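Local coordinates for GGDEF family protein (Vibrio cholerae, PDB 5GZS) that binds arginine in its periplasmic portion, built from solute-binding-type modules, and as a diguanylate cyclase probably makes the second messenger cyclic di-GMP, at residues S307-Q312 against Q441-Y446; V117-H122 against D135-A140; H320-V325 against V333-G338; D69-T74 against K181-A186; I415-N420 against A424-L429. All coordinates share one frame; numbering follows the deposited sequence.

Contact 1: residues S307-Q312 against Q441-Y446; sequences SYYHPQ and QIIHTY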
# COMPACT_ATOMS: atom_id res chain seq x y z
N SER A 307 -9.02 10.74 9.28
CA SER A 307 -7.66 11.20 8.94
C SER A 307 -7.64 11.93 7.61
O SER A 307 -8.51 11.71 6.79
CB SER A 307 -6.69 10.02 8.89
OG SER A 307 -6.95 9.12 9.95
N TYR A 308 -6.66 12.80 7.39
CA TYR A 308 -6.52 13.47 6.10
C TYR A 308 -5.08 13.45 5.61
O TYR A 308 -4.77 13.97 4.54
CB TYR A 308 -7.03 14.92 6.18
CG TYR A 308 -6.29 15.84 7.13
CD1 TYR A 308 -5.18 16.57 6.69
CD2 TYR A 308 -6.70 16.00 8.44
CE1 TYR A 308 -4.50 17.42 7.55
CE2 TYR A 308 -6.03 16.85 9.31
CZ TYR A 308 -4.93 17.55 8.86
OH TYR A 308 -4.26 18.40 9.71
N TYR A 309 -4.21 12.87 6.42
CA TYR A 309 -2.82 12.70 6.04
C TYR A 309 -2.23 11.53 6.80
O TYR A 309 -2.70 11.18 7.90
CB TYR A 309 -2.01 13.98 6.31
CG TYR A 309 -0.59 13.86 5.86
CD1 TYR A 309 -0.26 13.87 4.52
CD2 TYR A 309 0.43 13.69 6.78
CE1 TYR A 309 1.06 13.73 4.10
CE2 TYR A 309 1.75 13.55 6.38
CZ TYR A 309 2.05 13.57 5.05
OH TYR A 309 3.36 13.42 4.66
N HIS A 310 -1.22 10.89 6.22
CA HIS A 310 -0.60 9.74 6.89
C HIS A 310 0.91 9.81 6.88
O HIS A 310 1.55 9.28 5.97
CB HIS A 310 -1.07 8.46 6.24
CG HIS A 310 -2.55 8.38 6.11
ND1 HIS A 310 -3.34 7.80 7.08
CD2 HIS A 310 -3.38 8.84 5.15
CE1 HIS A 310 -4.61 7.87 6.69
NE2 HIS A 310 -4.66 8.50 5.53
N PRO A 311 1.47 10.44 7.91
CA PRO A 311 2.90 10.69 8.06
C PRO A 311 3.68 9.41 8.12
O PRO A 311 3.16 8.38 8.59
CB PRO A 311 3.00 11.44 9.39
CG PRO A 311 1.62 11.96 9.64
CD PRO A 311 0.71 10.96 9.07
N GLN A 312 4.92 9.49 7.65
CA GLN A 312 5.85 8.38 7.62
C GLN A 312 6.91 8.49 8.72
O GLN A 312 7.82 9.32 8.64
CB GLN A 312 6.52 8.33 6.25
CG GLN A 312 5.53 8.22 5.13
CD GLN A 312 4.71 6.95 5.24
OE1 GLN A 312 5.26 5.85 5.36
NE2 GLN A 312 3.39 7.10 5.20
N GLN A 441 -4.14 17.07 -4.01
CA GLN A 441 -3.63 18.32 -4.57
C GLN A 441 -2.98 19.23 -3.52
O GLN A 441 -1.95 19.83 -3.76
CB GLN A 441 -4.72 19.07 -5.35
CG GLN A 441 -4.22 20.33 -6.04
CD GLN A 441 -5.20 20.91 -7.03
OE1 GLN A 441 -6.39 20.61 -7.01
NE2 GLN A 441 -4.70 21.76 -7.91
N ILE A 442 -3.58 19.32 -2.36
CA ILE A 442 -3.09 20.18 -1.31
C ILE A 442 -1.76 19.66 -0.83
O ILE A 442 -0.78 20.40 -0.61
CB ILE A 442 -4.09 20.24 -0.15
CG1 ILE A 442 -5.32 21.03 -0.54
CG2 ILE A 442 -3.49 20.90 1.06
CD1 ILE A 442 -6.54 20.63 0.24
N ILE A 443 -1.72 18.35 -0.66
CA ILE A 443 -0.54 17.75 -0.12
C ILE A 443 0.56 18.02 -1.10
O ILE A 443 1.65 18.35 -0.70
CB ILE A 443 -0.69 16.26 0.11
CG1 ILE A 443 -1.69 16.02 1.22
CG2 ILE A 443 0.63 15.66 0.51
CD1 ILE A 443 -1.91 14.57 1.48
N HIS A 444 0.30 17.79 -2.37
CA HIS A 444 1.35 17.98 -3.31
C HIS A 444 1.89 19.35 -3.09
O HIS A 444 3.06 19.50 -2.78
CB HIS A 444 0.88 17.87 -4.74
CG HIS A 444 1.95 18.17 -5.72
ND1 HIS A 444 3.29 18.11 -5.38
CD2 HIS A 444 1.91 18.57 -7.00
CE1 HIS A 444 4.02 18.44 -6.42
NE2 HIS A 444 3.21 18.73 -7.42
N THR A 445 1.02 20.33 -3.26
CA THR A 445 1.37 21.75 -3.20
C THR A 445 2.42 22.05 -2.19
O THR A 445 3.15 22.99 -2.33
CB THR A 445 0.13 22.59 -2.88
OG1 THR A 445 -0.83 22.42 -3.92
CG2 THR A 445 0.48 24.04 -2.81
N TYR A 446 2.52 21.20 -1.19
CA TYR A 446 3.39 21.46 -0.07
C TYR A 446 4.50 20.42 0.09
O TYR A 446 4.58 19.45 -0.65
CB TYR A 446 2.55 21.53 1.21
CG TYR A 446 1.60 22.70 1.25
CD1 TYR A 446 2.07 23.96 1.48
CD2 TYR A 446 0.25 22.54 1.06
CE1 TYR A 446 1.22 25.03 1.53
CE2 TYR A 446 -0.60 23.61 1.10
CZ TYR A 446 -0.10 24.85 1.34
OH TYR A 446 -0.90 25.95 1.40

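Contact 2: residues V117-H122 against D135-A140; sequences VEYEGH and DGVVDA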
# COMPACT_ATOMS: atom_id res chain seq x y z
N VAL A 117 -25.00 -7.86 -6.29
CA VAL A 117 -26.40 -8.19 -6.53
C VAL A 117 -26.96 -7.25 -7.59
O VAL A 117 -27.00 -6.02 -7.40
CB VAL A 117 -27.26 -8.09 -5.27
CG1 VAL A 117 -28.66 -8.65 -5.53
CG2 VAL A 117 -26.59 -8.79 -4.11
N GLU A 118 -27.31 -7.82 -8.74
CA GLU A 118 -27.67 -7.05 -9.92
C GLU A 118 -29.04 -6.41 -9.79
O GLU A 118 -29.95 -6.97 -9.17
CB GLU A 118 -27.62 -7.94 -11.17
CG GLU A 118 -28.65 -7.58 -12.22
CD GLU A 118 -28.75 -8.63 -13.31
OE1 GLU A 118 -27.71 -8.98 -13.90
OE2 GLU A 118 -29.88 -9.10 -13.59
N TYR A 119 -29.19 -5.24 -10.40
CA TYR A 119 -30.47 -4.54 -10.41
C TYR A 119 -30.73 -3.88 -11.76
O TYR A 119 -29.86 -3.86 -12.64
CB TYR A 119 -30.52 -3.51 -9.27
CG TYR A 119 -29.48 -2.40 -9.33
CD1 TYR A 119 -29.58 -1.38 -10.29
CD2 TYR A 119 -28.43 -2.34 -8.42
CE1 TYR A 119 -28.66 -0.37 -10.36
CE2 TYR A 119 -27.50 -1.31 -8.48
CZ TYR A 119 -27.62 -0.33 -9.46
OH TYR A 119 -26.71 0.70 -9.55
N GLU A 120 -31.94 -3.35 -11.92
CA GLU A 120 -32.30 -2.60 -13.12
C GLU A 120 -32.93 -1.25 -12.81
O GLU A 120 -34.08 -1.18 -12.37
CB GLU A 120 -33.27 -3.40 -13.98
CG GLU A 120 -32.65 -4.57 -14.69
CD GLU A 120 -33.52 -5.03 -15.84
OE1 GLU A 120 -34.15 -4.15 -16.48
OE2 GLU A 120 -33.58 -6.25 -16.09
N GLY A 121 -32.17 -0.18 -13.06
CA GLY A 121 -32.68 1.18 -12.95
C GLY A 121 -32.62 1.72 -11.54
O GLY A 121 -32.22 1.00 -10.62
N HIS A 122 -33.04 2.99 -11.38
CA HIS A 122 -32.83 3.75 -10.14
C HIS A 122 -33.74 3.30 -9.02
O HIS A 122 -33.34 3.31 -7.86
CB HIS A 122 -33.02 5.26 -10.41
CG HIS A 122 -33.29 6.08 -9.18
ND1 HIS A 122 -34.54 6.57 -8.87
CD2 HIS A 122 -32.47 6.53 -8.20
CE1 HIS A 122 -34.49 7.27 -7.75
NE2 HIS A 122 -33.24 7.26 -7.32
N ASP A 135 -25.55 -3.20 0.90
CA ASP A 135 -24.84 -2.27 1.74
C ASP A 135 -24.56 -0.99 1.03
O ASP A 135 -24.45 0.05 1.63
CB ASP A 135 -23.52 -2.89 2.14
CG ASP A 135 -23.67 -3.92 3.18
OD1 ASP A 135 -24.35 -3.66 4.15
OD2 ASP A 135 -23.09 -4.99 3.01
N GLY A 136 -24.45 -1.11 -0.27
CA GLY A 136 -24.09 0.01 -1.12
C GLY A 136 -24.15 -0.30 -2.61
O GLY A 136 -23.93 -1.42 -3.05
N VAL A 137 -24.43 0.73 -3.39
CA VAL A 137 -24.55 0.58 -4.82
C VAL A 137 -23.45 1.35 -5.54
O VAL A 137 -23.13 2.49 -5.18
CB VAL A 137 -25.93 1.07 -5.30
CG1 VAL A 137 -25.85 1.75 -6.68
CG2 VAL A 137 -26.95 -0.08 -5.26
N VAL A 138 -22.85 0.71 -6.54
CA VAL A 138 -21.88 1.40 -7.37
C VAL A 138 -22.53 1.81 -8.69
O VAL A 138 -22.95 0.95 -9.46
CB VAL A 138 -20.62 0.54 -7.62
CG1 VAL A 138 -19.79 1.11 -8.75
CG2 VAL A 138 -19.78 0.45 -6.35
N ASP A 139 -22.63 3.11 -8.95
CA ASP A 139 -23.24 3.57 -10.20
C ASP A 139 -22.77 4.96 -10.63
O ASP A 139 -22.09 5.68 -9.88
CB ASP A 139 -24.76 3.55 -10.07
CG ASP A 139 -25.46 3.31 -11.41
OD1 ASP A 139 -24.78 3.26 -12.47
OD2 ASP A 139 -26.70 3.17 -11.40
N ALA A 140 -23.14 5.34 -11.85
CA ALA A 140 -22.65 6.57 -12.47
C ALA A 140 -23.34 7.83 -11.97
O ALA A 140 -24.27 7.77 -11.17
CB ALA A 140 -22.79 6.47 -13.96

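Contact 3: residues H320-V325 against V333-G338; sequences HYKDDV and VAERIG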
# COMPACT_ATOMS: atom_id res chain seq x y z
N HIS A 320 26.70 8.58 8.04
CA HIS A 320 27.83 7.64 7.93
C HIS A 320 27.91 6.60 9.06
O HIS A 320 28.78 5.73 9.06
CB HIS A 320 29.15 8.40 7.83
CG HIS A 320 29.40 9.01 6.49
ND1 HIS A 320 28.54 9.93 5.92
CD2 HIS A 320 30.41 8.83 5.60
CE1 HIS A 320 29.01 10.29 4.74
NE2 HIS A 320 30.14 9.64 4.52
N TYR A 321 26.99 6.70 10.00
CA TYR A 321 26.88 5.83 11.16
C TYR A 321 26.06 4.56 10.93
O TYR A 321 24.84 4.63 10.75
CB TYR A 321 26.27 6.62 12.32
CG TYR A 321 25.96 5.81 13.56
CD1 TYR A 321 26.94 5.58 14.52
CD2 TYR A 321 24.69 5.31 13.80
CE1 TYR A 321 26.68 4.86 15.65
CE2 TYR A 321 24.41 4.58 14.93
CZ TYR A 321 25.42 4.36 15.86
OH TYR A 321 25.16 3.64 17.00
N LYS A 322 26.73 3.41 10.97
CA LYS A 322 26.09 2.08 10.99
C LYS A 322 25.12 1.81 9.83
O LYS A 322 24.12 1.11 10.01
CB LYS A 322 25.37 1.87 12.31
CG LYS A 322 26.28 1.70 13.50
CD LYS A 322 25.52 1.25 14.73
CE LYS A 322 26.46 0.74 15.82
NZ LYS A 322 26.90 -0.66 15.55
N ASP A 323 25.42 2.33 8.65
CA ASP A 323 24.57 2.09 7.50
C ASP A 323 24.36 0.60 7.20
O ASP A 323 25.31 -0.19 7.16
CB ASP A 323 25.16 2.78 6.27
CG ASP A 323 25.62 4.19 6.56
OD1 ASP A 323 24.99 4.85 7.42
OD2 ASP A 323 26.62 4.63 5.93
N ASP A 324 23.09 0.24 6.98
CA ASP A 324 22.68 -1.10 6.57
C ASP A 324 23.04 -2.17 7.58
O ASP A 324 23.18 -3.34 7.24
CB ASP A 324 23.28 -1.43 5.22
CG ASP A 324 22.86 -0.46 4.14
OD1 ASP A 324 21.72 0.04 4.23
OD2 ASP A 324 23.67 -0.19 3.22
N VAL A 325 23.20 -1.76 8.84
CA VAL A 325 23.39 -2.72 9.91
C VAL A 325 22.04 -3.25 10.33
O VAL A 325 21.89 -4.43 10.67
CB VAL A 325 24.13 -2.10 11.11
CG1 VAL A 325 24.11 -3.04 12.31
CG2 VAL A 325 25.55 -1.75 10.72
N VAL A 333 17.40 -2.71 19.54
CA VAL A 333 17.18 -3.13 20.91
C VAL A 333 18.23 -2.59 21.87
O VAL A 333 18.00 -2.49 23.09
CB VAL A 333 17.15 -4.67 20.96
CG1 VAL A 333 18.53 -5.25 20.64
CG2 VAL A 333 16.65 -5.16 22.28
N ALA A 334 19.39 -2.24 21.32
CA ALA A 334 20.50 -1.78 22.14
C ALA A 334 21.07 -0.47 21.64
O ALA A 334 22.12 -0.04 22.11
CB ALA A 334 21.59 -2.85 22.20
N GLU A 335 20.41 0.16 20.69
CA GLU A 335 20.79 1.51 20.27
C GLU A 335 20.06 2.56 21.12
O GLU A 335 18.95 2.33 21.62
CB GLU A 335 20.48 1.73 18.79
CG GLU A 335 21.26 0.83 17.84
CD GLU A 335 22.71 1.25 17.66
OE1 GLU A 335 23.48 0.45 17.08
OE2 GLU A 335 23.08 2.36 18.08
N ARG A 336 20.68 3.73 21.26
CA ARG A 336 20.08 4.81 22.02
C ARG A 336 19.10 5.58 21.15
O ARG A 336 19.51 6.21 20.18
CB ARG A 336 21.16 5.74 22.56
CG ARG A 336 22.14 5.10 23.54
CD ARG A 336 22.96 6.16 24.25
NE ARG A 336 24.39 5.96 24.06
CZ ARG A 336 25.15 6.62 23.20
NH1 ARG A 336 24.64 7.56 22.41
NH2 ARG A 336 26.45 6.34 23.12
N ILE A 337 17.82 5.51 21.49
CA ILE A 337 16.83 6.22 20.70
C ILE A 337 16.31 7.41 21.46
O ILE A 337 15.87 7.30 22.61
CB ILE A 337 15.66 5.33 20.28
CG1 ILE A 337 16.12 4.28 19.25
CG2 ILE A 337 14.56 6.17 19.68
CD1 ILE A 337 15.25 3.08 19.19
N GLY A 338 16.35 8.57 20.82
CA GLY A 338 15.85 9.76 21.46
C GLY A 338 14.46 10.13 21.01
O GLY A 338 14.20 10.23 19.80

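Contact 4: residues D69-T74 against K181-A186; sequences DFSRPT and KIEKYA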
# COMPACT_ATOMS: atom_id res chain seq x y z
N ASP A 69 -21.28 -0.22 -32.95
CA ASP A 69 -19.97 0.38 -33.23
C ASP A 69 -19.62 1.58 -32.33
O ASP A 69 -20.47 2.42 -31.99
CB ASP A 69 -19.88 0.76 -34.72
CG ASP A 69 -18.47 0.61 -35.27
OD1 ASP A 69 -17.60 1.44 -34.94
OD2 ASP A 69 -18.22 -0.35 -36.04
N PHE A 70 -18.35 1.65 -31.93
CA PHE A 70 -17.87 2.63 -30.95
C PHE A 70 -17.14 3.79 -31.59
O PHE A 70 -16.43 3.62 -32.59
CB PHE A 70 -16.93 1.97 -29.93
CG PHE A 70 -17.62 1.14 -28.90
CD1 PHE A 70 -18.07 -0.13 -29.20
CD2 PHE A 70 -17.82 1.63 -27.61
CE1 PHE A 70 -18.72 -0.89 -28.25
CE2 PHE A 70 -18.47 0.88 -26.67
CZ PHE A 70 -18.91 -0.39 -26.98
N SER A 71 -17.32 4.97 -31.00
CA SER A 71 -16.36 6.04 -31.20
C SER A 71 -15.22 5.80 -30.23
O SER A 71 -15.32 4.96 -29.34
CB SER A 71 -16.97 7.41 -30.91
OG SER A 71 -16.79 7.73 -29.53
N ARG A 72 -14.15 6.56 -30.41
CA ARG A 72 -13.06 6.55 -29.46
C ARG A 72 -13.52 7.30 -28.20
O ARG A 72 -14.47 8.07 -28.26
CB ARG A 72 -11.83 7.17 -30.11
CG ARG A 72 -11.49 6.47 -31.42
CD ARG A 72 -10.09 6.76 -31.90
NE ARG A 72 -9.39 5.53 -32.18
CZ ARG A 72 -9.50 4.85 -33.31
NH1 ARG A 72 -10.30 5.31 -34.28
NH2 ARG A 72 -8.83 3.72 -33.48
N PRO A 73 -12.90 7.01 -27.05
CA PRO A 73 -13.40 7.58 -25.80
C PRO A 73 -13.47 9.10 -25.87
O PRO A 73 -12.58 9.71 -26.44
CB PRO A 73 -12.39 7.10 -24.75
CG PRO A 73 -11.29 6.45 -25.50
CD PRO A 73 -11.86 6.00 -26.80
N THR A 74 -14.53 9.69 -25.32
CA THR A 74 -14.78 11.11 -25.52
C THR A 74 -14.68 11.85 -24.21
O THR A 74 -14.53 13.08 -24.22
CB THR A 74 -16.19 11.39 -26.16
OG1 THR A 74 -17.23 10.78 -25.38
CG2 THR A 74 -16.26 10.82 -27.57
N LYS A 181 -17.31 12.78 -37.20
CA LYS A 181 -17.39 14.21 -36.99
C LYS A 181 -17.68 14.52 -35.53
O LYS A 181 -17.12 15.46 -34.98
CB LYS A 181 -18.47 14.84 -37.88
CG LYS A 181 -18.52 14.27 -39.29
CD LYS A 181 -19.67 14.85 -40.11
CE LYS A 181 -19.27 16.12 -40.85
NZ LYS A 181 -19.36 17.31 -39.95
N ILE A 182 -18.56 13.73 -34.91
CA ILE A 182 -18.90 13.94 -33.50
C ILE A 182 -17.68 13.69 -32.62
O ILE A 182 -17.39 14.46 -31.69
CB ILE A 182 -20.03 13.01 -33.02
CG1 ILE A 182 -21.40 13.55 -33.41
CG2 ILE A 182 -19.97 12.83 -31.52
CD1 ILE A 182 -22.47 12.49 -33.31
N GLU A 183 -16.97 12.60 -32.93
CA GLU A 183 -15.74 12.26 -32.24
C GLU A 183 -14.73 13.39 -32.31
O GLU A 183 -14.22 13.83 -31.27
CB GLU A 183 -15.13 10.99 -32.81
CG GLU A 183 -13.97 10.50 -31.98
CD GLU A 183 -13.38 9.20 -32.49
OE1 GLU A 183 -12.18 9.18 -32.83
OE2 GLU A 183 -14.11 8.18 -32.53
N LYS A 184 -14.46 13.88 -33.51
CA LYS A 184 -13.43 14.90 -33.69
C LYS A 184 -13.78 16.22 -33.01
O LYS A 184 -12.91 16.96 -32.54
CB LYS A 184 -13.16 15.12 -35.18
CG LYS A 184 -12.03 16.12 -35.48
CD LYS A 184 -11.76 16.25 -37.00
CE LYS A 184 -10.81 17.40 -37.35
NZ LYS A 184 -9.41 17.24 -36.84
N TYR A 185 -15.08 16.52 -32.96
CA TYR A 185 -15.54 17.76 -32.35
C TYR A 185 -15.39 17.69 -30.83
O TYR A 185 -15.03 18.70 -30.18
CB TYR A 185 -17.00 18.03 -32.74
CG TYR A 185 -17.66 19.14 -31.97
CD1 TYR A 185 -17.30 20.48 -32.17
CD2 TYR A 185 -18.65 18.87 -31.04
CE1 TYR A 185 -17.90 21.49 -31.47
CE2 TYR A 185 -19.26 19.89 -30.34
CZ TYR A 185 -18.89 21.19 -30.56
OH TYR A 185 -19.50 22.18 -29.84
N ALA A 186 -15.65 16.50 -30.28
CA ALA A 186 -15.67 16.28 -28.84
C ALA A 186 -14.28 16.42 -28.25
O ALA A 186 -14.12 16.77 -27.08
CB ALA A 186 -16.22 14.92 -28.53

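Contact 5: residues I415-N420 against A424-L429; sequences IGFAKN and ATLAPL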
# COMPACT_ATOMS: atom_id res chain seq x y z
N ILE A 415 -8.27 16.24 12.36
CA ILE A 415 -8.70 17.45 13.07
C ILE A 415 -9.31 17.04 14.39
O ILE A 415 -10.13 16.10 14.43
CB ILE A 415 -9.75 18.26 12.29
CG1 ILE A 415 -9.31 18.53 10.85
CG2 ILE A 415 -10.05 19.56 13.00
CD1 ILE A 415 -10.36 19.27 10.07
N GLY A 416 -8.94 17.74 15.45
CA GLY A 416 -9.48 17.48 16.78
C GLY A 416 -10.51 18.53 17.10
O GLY A 416 -10.36 19.69 16.69
N PHE A 417 -11.56 18.16 17.83
CA PHE A 417 -12.63 19.12 18.17
C PHE A 417 -12.86 19.02 19.63
O PHE A 417 -12.72 17.94 20.20
CB PHE A 417 -13.94 18.86 17.43
CG PHE A 417 -13.83 18.88 15.93
CD1 PHE A 417 -13.35 17.78 15.24
CD2 PHE A 417 -14.22 20.00 15.21
CE1 PHE A 417 -13.25 17.79 13.86
CE2 PHE A 417 -14.14 20.03 13.82
CZ PHE A 417 -13.65 18.92 13.15
N ALA A 418 -13.18 20.15 20.25
CA ALA A 418 -13.37 20.22 21.68
C ALA A 418 -14.47 19.26 22.08
O ALA A 418 -15.46 19.11 21.36
CB ALA A 418 -13.71 21.62 22.11
N LYS A 419 -14.28 18.63 23.23
CA LYS A 419 -15.22 17.66 23.76
C LYS A 419 -16.48 18.32 24.33
O LYS A 419 -16.68 18.37 25.53
CB LYS A 419 -14.54 16.82 24.82
CG LYS A 419 -14.07 15.47 24.38
CD LYS A 419 -15.24 14.50 24.39
CE LYS A 419 -14.87 13.24 25.12
NZ LYS A 419 -13.75 12.57 24.43
N ASN A 420 -17.34 18.83 23.46
CA ASN A 420 -18.64 19.30 23.91
C ASN A 420 -19.64 19.01 22.79
O ASN A 420 -19.21 18.51 21.77
CB ASN A 420 -18.58 20.80 24.30
CG ASN A 420 -17.98 21.67 23.22
OD1 ASN A 420 -18.12 21.42 22.02
ND2 ASN A 420 -17.29 22.72 23.66
N ALA A 424 -19.01 17.43 18.99
CA ALA A 424 -19.61 16.15 18.63
C ALA A 424 -20.36 16.24 17.29
O ALA A 424 -20.43 15.26 16.55
CB ALA A 424 -20.54 15.68 19.72
N THR A 425 -20.93 17.40 16.97
CA THR A 425 -21.68 17.55 15.74
C THR A 425 -20.71 17.95 14.65
O THR A 425 -20.84 17.52 13.50
CB THR A 425 -22.82 18.60 15.88
OG1 THR A 425 -23.89 18.04 16.65
CG2 THR A 425 -23.36 18.99 14.52
N LEU A 426 -19.72 18.77 15.00
CA LEU A 426 -18.80 19.25 13.97
C LEU A 426 -18.00 18.10 13.36
O LEU A 426 -17.93 17.99 12.15
CB LEU A 426 -17.85 20.31 14.54
CG LEU A 426 -18.53 21.67 14.72
CD1 LEU A 426 -17.56 22.70 15.33
CD2 LEU A 426 -19.18 22.17 13.40
N ALA A 427 -17.41 17.26 14.20
CA ALA A 427 -16.43 16.27 13.75
C ALA A 427 -16.92 15.35 12.60
O ALA A 427 -16.21 15.22 11.61
CB ALA A 427 -15.94 15.42 14.95
N PRO A 428 -18.12 14.74 12.71
CA PRO A 428 -18.61 13.93 11.58
C PRO A 428 -18.85 14.75 10.33
O PRO A 428 -18.59 14.25 9.23
CB PRO A 428 -19.95 13.36 12.07
CG PRO A 428 -19.84 13.39 13.54
CD PRO A 428 -19.02 14.61 13.88
N LEU A 429 -19.34 15.97 10.50
CA LEU A 429 -19.53 16.88 9.37
C LEU A 429 -18.20 17.18 8.71
O LEU A 429 -18.09 17.15 7.48
CB LEU A 429 -20.21 18.16 9.83
CG LEU A 429 -21.65 17.91 10.27
CD1 LEU A 429 -22.22 19.10 11.04
CD2 LEU A 429 -22.49 17.56 9.03

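Contact 1: residues S307-Q312 against Q441-Y446
Tyr309 and Ile443 carry this contact, a single aromatic-aliphatic pairing between the loop that follows strand 303-304 and the C-terminal helix 439-445. The tyrosine swings its ring out of the loop with CG anti to the backbone N (chi1 -177°). Ile443 answers with its longer branch: CG1 stands anti to the carbonyl carbon, and chi2 at 179° carries CD1 straight on, away from the helix. That methyl reaches the ring at its edge, near the ring plane and not over a face, with CD1 of Ile443 3.5 Å from CD1 of Tyr309. The same methyl lies 4.0 Å from CE1 of Tyr309, so it sits beside the CD1-CE1 bond, nearer its CD1 end. The shorter branch makes a looser touch, CG2 of Ile443 lying 4.1 Å from CE1 of Tyr309. CD1 of Ile443 also brushes the carbonyl of Tyr308. The ring of Tyr308 takes another course and hydrogen-bonds through OH to Ser249 OG at helix 248-259, while Tyr309 also packs on Ala384 of helix 383-391. No hydrogen bond or charge pair links segments 307-312 and 441-446, so their contact rests on van der Waals packing.

Contact 2: residues V117-H122 against D135-A140
Tyr119 and Val137 face each other across strands 117-119 and 137-140, whose axes run in broadly the same direction, 40° apart, and come no nearer than 9.6 Å. That is too far for backbone pairing: strand 94-98 lies between, bonding through Ile97 to Tyr119 and through Gly96 to Gly136. Helix 121-129 makes the connection, giving a beta-alpha-beta unit. Side chains on the helix-covered side bridge the gap. In Tyr119, CG sits between the backbone N and the carbonyl carbon (chi1 62°), which sends the ring toward strand 137-140. Its CE2 packs 3.5 Å from CG2 of Val137, met obliquely. Farther out, Tyr119 OH donates to OD2 of Asp139 over 3.1 Å, approaching from above the carboxylate plane, 59° out of it. The other oxygen is used too: Ala140 N donates to Asp139 OD1 at 2.7 Å. Ala140 belongs to the arginine pocket and touches the ligand, and the Asp139 side chain is about 4 Å from it. With one bond on each oxygen the carboxylate is hindered from turning, so Tyr119 would be expected to steady, from behind, a buried carboxylate beside the pocket, whose charge would probably favour a cationic ligand.

Contact 3: residues H320-V325 against V333-G338
Glu335 meets Tyr321 and Lys322 just ahead of strand 337-340, which belongs to the mixed five-stranded sheet of a module of the solute-binding (PBP) type. Opposite, a type II beta turn runs from Lys322 to Val325, closed by the bond from Val325 N to Lys322 O. The glutamate can be followed outward from its backbone. CB points at the turn-bearing segment, and CG is placed anti to the carbonyl carbon. A bend at chi2 (-76°) then turns the carboxylate, bringing CD to 3.5 Å from OH of Tyr321 and 4.1 Å from CD of Lys322. At the tip the two oxygens part company. OE1 faces the lysine, whose chain comes from the opposite direction and lays its last methylenes against it. The Lys322 NZ to Glu335 OE1 separation of 3.9 Å makes only a long salt bridge, and the place of OE1 is less sure, so this half of the contact is best regarded as weak. OE2 faces the phenol. Tyr321 arrives end-on, CG anti to the backbone N (chi1 174°), its ring standing nearly perpendicular to the carboxylate. Lys322 CG lies over the centre of one face of that ring, and Arg318 makes a cation-pi contact with it. On the sheet side Glu335 also rests on Tyr378 of strand 378-382. The firm bond is thus the phenolic one: Tyr321 OH donates to Glu335 OE2 across 2.7 Å, on the syn side and 22° out of the carboxylate plane.

Contact 4: residues D69-T74 against K181-A186
Glu183 supplies the polar link to the strand, with the backbone N of Arg72 as its donor. Its side chain leaves the helix with CG anti to the backbone N (chi1 -171°) and stays extended beyond, spanning the gap. Arg72 N donates to Glu183 OE2 at 2.7 Å, almost straight at 176°, but enters from well above the carboxylate plane. A second bond lies within the strand, from Ser71 OG to Arg72 O, and the same hydroxyl takes the N of Ile168. Charge contributes less. The aliphatic part of Arg72 runs beside the carboxylate, with CG 3.1 Å from OE1 of Glu183, yet the guanidinium leads away and NH1 stays 4.5 Å from that oxygen, beyond salt-bridge range. Apolar packing comes one helical turn on, where CG2 of Thr74 meets CB of Ala186 at 4.2 Å. Helix 181-186 and strand 69-74 run almost parallel, 5° apart, with axes 8.4 Å from each other. Strand 69-75 borders a three-stranded antiparallel sheet next to strand 166-170, on which Ile182 and Thr74 both pack; helix 15-28 lies against Ile182 and Tyr185, and Ile357 of the second subunit packs on Arg72.

Contact 5: residues I415-N420 against A424-L429
Phe417 holds CG anti to its carbonyl carbon (chi1 -59°), and chi2 near 80° turns the ring so that one face meets the backbone of the helix at Leu426 and Ala427. CA of Ala427 lies over that face, 3.8 Å from the ring centroid of Phe417 and 24° off the normal, a CH-pi contact displaced toward the rim. Its methyl continues the touch, with CB of Ala427 3.5 Å from CD1 of Phe417. Along the other side of the ring, CB of Leu426 packs 3.7 Å from CD2 of Phe417, the two side chains crossing at about a right angle. Phe430, farther along the helix, meets the same ring. Strand and helix come close here: the CA atoms of Phe417 and Ala427 are 6.5 Å apart. At the start of the helix the backbone closes a turn, Ala424 N donating to Asn420 O at 3.0 Å. Asn420 is the N-cap, its OD1 accepting from Gly423 N and satisfying an amide of the first turn. This is a strand-to-helix connection with a capped helix start, laying helix 421-435 on the mixed sheet in which strand 414-417 runs antiparallel to 288-292, consistent with the alpha/beta architecture of a PBP-type module.

In the fold
Along the chain, contact 4 closes a long loop within which contact 2 is nested; contact 1 closes a second, holding contacts 3 and 5. Contacts 2 and 4 share the arginine-binding N-terminal solute-binding module, their centres 28 Å apart. In the second module, contacts 1 and 5 touch: Tyr308 packs against Ile415 of strand 414-417, and helices 421-435 and 439-445 follow one another. Contact 3 lies at the margin of the other five-stranded sheet of this half, just ahead of strand 337-340, its centre about 29 Å from that of contact 1 and 60 Å from that of contact 4. Segments of contacts 1, 3 and 4 reach the second subunit, so both modules contribute to the interface of the two-chain assembly.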